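Long-range contact in hydroxylacyl-CoA dehydrogenase (Streptomyces coelicolor, PDB 5BKA), which probably acts in biosynthesis of the polyketide antibiotic actinorhodin, as a noncanonical member of the NTF2-like superfamily with a SnoaL-like domain: residues 99-104 with 113-118. Numbering follows the deposited sequence.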
loop_
_atom_site.group_PDB
_atom_site.type_symbol
_atom_site.label_atom_id
_atom_site.label_comp_id
_atom_site.label_asym_id
_atom_site.label_seq_id
_atom_site.Cartn_x
_atom_site.Cartn_y
_atom_site.Cartn_z
ATOM N N CYS B 99 -2.976 8.070 -4.507
ATOM C CA CYS B 99 -2.105 7.432 -5.480
ATOM C C CYS B 99 -0.790 8.190 -5.556
ATOM O O CYS B 99 -0.769 9.423 -5.541
ATOM C CB CYS B 99 -2.755 7.366 -6.872
ATOM S SG CYS B 99 -1.651 6.803 -8.200
ATOM N N LEU B 100 0.304 7.440 -5.655
ATOM C CA LEU B 100 1.644 8.000 -5.772
ATOM C C LEU B 100 2.334 7.303 -6.933
ATOM O O LEU B 100 2.459 6.073 -6.938
ATOM C CB LEU B 100 2.449 7.825 -4.478
ATOM C CG LEU B 100 3.909 8.300 -4.501
ATOM C CD1 LEU B 100 4.004 9.802 -4.742
ATOM C CD2 LEU B 100 4.625 7.918 -3.213
ATOM N N VAL B 101 2.771 8.082 -7.912
ATOM C CA VAL B 101 3.399 7.542 -9.109
ATOM C C VAL B 101 4.899 7.444 -8.878
ATOM O O VAL B 101 5.536 8.403 -8.425
ATOM C CB VAL B 101 3.081 8.410 -10.337
ATOM C CG1 VAL B 101 3.733 7.827 -11.581
ATOM C CG2 VAL B 101 1.576 8.531 -10.521
ATOM N N LEU B 102 5.459 6.279 -9.180
ATOM C CA LEU B 102 6.895 6.048 -9.144
ATOM C C LEU B 102 7.395 5.928 -10.576
ATOM O O LEU B 102 6.769 5.252 -11.399
ATOM C CB LEU B 102 7.231 4.778 -8.357
ATOM C CG LEU B 102 7.355 4.848 -6.831
ATOM C CD1 LEU B 102 6.033 5.216 -6.167
ATOM C CD2 LEU B 102 7.874 3.523 -6.290
ATOM N N THR B 103 8.501 6.599 -10.878
ATOM C CA THR B 103 9.167 6.476 -12.171
ATOM C C THR B 103 10.553 5.900 -11.919
ATOM O O THR B 103 11.415 6.571 -11.339
ATOM C CB THR B 103 9.242 7.824 -12.888
ATOM O OG1 THR B 103 7.916 8.331 -13.084
ATOM C CG2 THR B 103 9.927 7.675 -14.240
ATOM N N VAL B 104 10.769 4.662 -12.354
ATOM C CA VAL B 104 12.013 3.945 -12.106
ATOM C C VAL B 104 12.853 3.997 -13.372
ATOM O O VAL B 104 12.415 3.551 -14.439
ATOM C CB VAL B 104 11.753 2.495 -11.677
ATOM C CG1 VAL B 104 13.069 1.779 -11.428
ATOM C CG2 VAL B 104 10.874 2.460 -10.437
ATOM N N PHE B 113 9.702 10.357 -7.682
ATOM C CA PHE B 113 8.312 10.309 -7.239
ATOM C C PHE B 113 7.491 11.495 -7.743
ATOM O O PHE B 113 8.021 12.575 -8.015
ATOM C CB PHE B 113 8.248 10.291 -5.705
ATOM C CG PHE B 113 8.918 9.101 -5.074
ATOM C CD1 PHE B 113 8.194 7.957 -4.806
ATOM C CD2 PHE B 113 10.271 9.123 -4.754
ATOM C CE1 PHE B 113 8.788 6.859 -4.229
ATOM C CE2 PHE B 113 10.881 8.013 -4.174
ATOM C CZ PHE B 113 10.131 6.879 -3.912
ATOM N N GLY B 114 6.182 11.288 -7.858
ATOM C CA GLY B 114 5.293 12.331 -8.310
ATOM C C GLY B 114 4.636 11.936 -9.614
ATOM O O GLY B 114 5.229 11.243 -10.445
ATOM N N PRO B 115 3.380 12.353 -9.815
ATOM C CA PRO B 115 2.661 13.164 -8.831
ATOM C C PRO B 115 2.001 12.360 -7.707
ATOM O O PRO B 115 1.850 11.139 -7.810
ATOM C CB PRO B 115 1.602 13.857 -9.682
ATOM C CG PRO B 115 1.299 12.855 -10.754
ATOM C CD PRO B 115 2.579 12.110 -11.029
ATOM N N SER B 116 1.641 13.055 -6.631
ATOM C CA SER B 116 0.756 12.518 -5.606
ATOM C C SER B 116 -0.671 12.891 -5.987
ATOM O O SER B 116 -0.950 14.054 -6.293
ATOM C CB SER B 116 1.126 13.079 -4.230
ATOM O OG SER B 116 0.180 12.732 -3.232
ATOM N N CYS B 117 -1.569 11.909 -5.990
ATOM C CA CYS B 117 -2.879 12.090 -6.596
ATOM C C CYS B 117 -3.994 11.589 -5.690
ATOM O O CYS B 117 -3.790 10.752 -4.807
ATOM C CB CYS B 117 -2.984 11.364 -7.949
ATOM S SG CYS B 117 -1.514 11.446 -8.989
ATOM N N LEU B 118 -5.189 12.118 -5.941
ATOM C CA LEU B 118 -6.440 11.568 -5.439
ATOM C C LEU B 118 -7.150 10.895 -6.605
ATOM O O LEU B 118 -7.261 11.480 -7.687
ATOM C CB LEU B 118 -7.327 12.660 -4.837
ATOM C CG LEU B 118 -7.032 13.134 -3.411
ATOM C CD1 LEU B 118 -8.056 14.166 -2.973
ATOM C CD2 LEU B 118 -7.015 11.964 -2.449
HETATM O O HOH W 1 7.549 9.893 -10.751
#
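F113 lies alongside L102, both side chains pointing the same way; the CD1-CE1 side of its ring meets L102 obliquely, with CE1 3.6 Å from L102 CG. L100, its CG anti to the backbone N (chi1 176°), sends CD2 across to F113 CD1 at 3.9 Å. The same ring meets F113 of the second and of the third subunit edge-to-face, so this face of the hairpin is turned into the trimer. G114 N hydrogen-bonds to V101 O at 3.0 Å, within the carbonyl plane, while G114 O accepts from a water that also hydrogen-bonds to T103 OG1. G114 adopts a positive phi (117°), at which a CB would crowd F113 O. P115, after a cis peptide bond, lies beside V101, ring CD 3.8 Å from V101 CG2, and its O receives V101 N at 3.2 Å in a nearly straight hydrogen bond. S116 faces the same side as L100; its OG hydrogen-bonds to D141 OD2. C117 and C99 pair on the other face, CB to CB 4.1 Å. Two hydrogen bonds grip this pair: C117 N to C99 O, 2.6 Å and in the carbonyl plane, and C99 N to C117 O, 2.8 Å, the donor above the C117 carbonyl plane. The extra residue opposite V101 shifts the register by one between L100-S116 and L102-F113, making a beta bulge in the antiparallel hairpin 93-105/112-124, part of the strongly curved sheet of the NTF2-like fold.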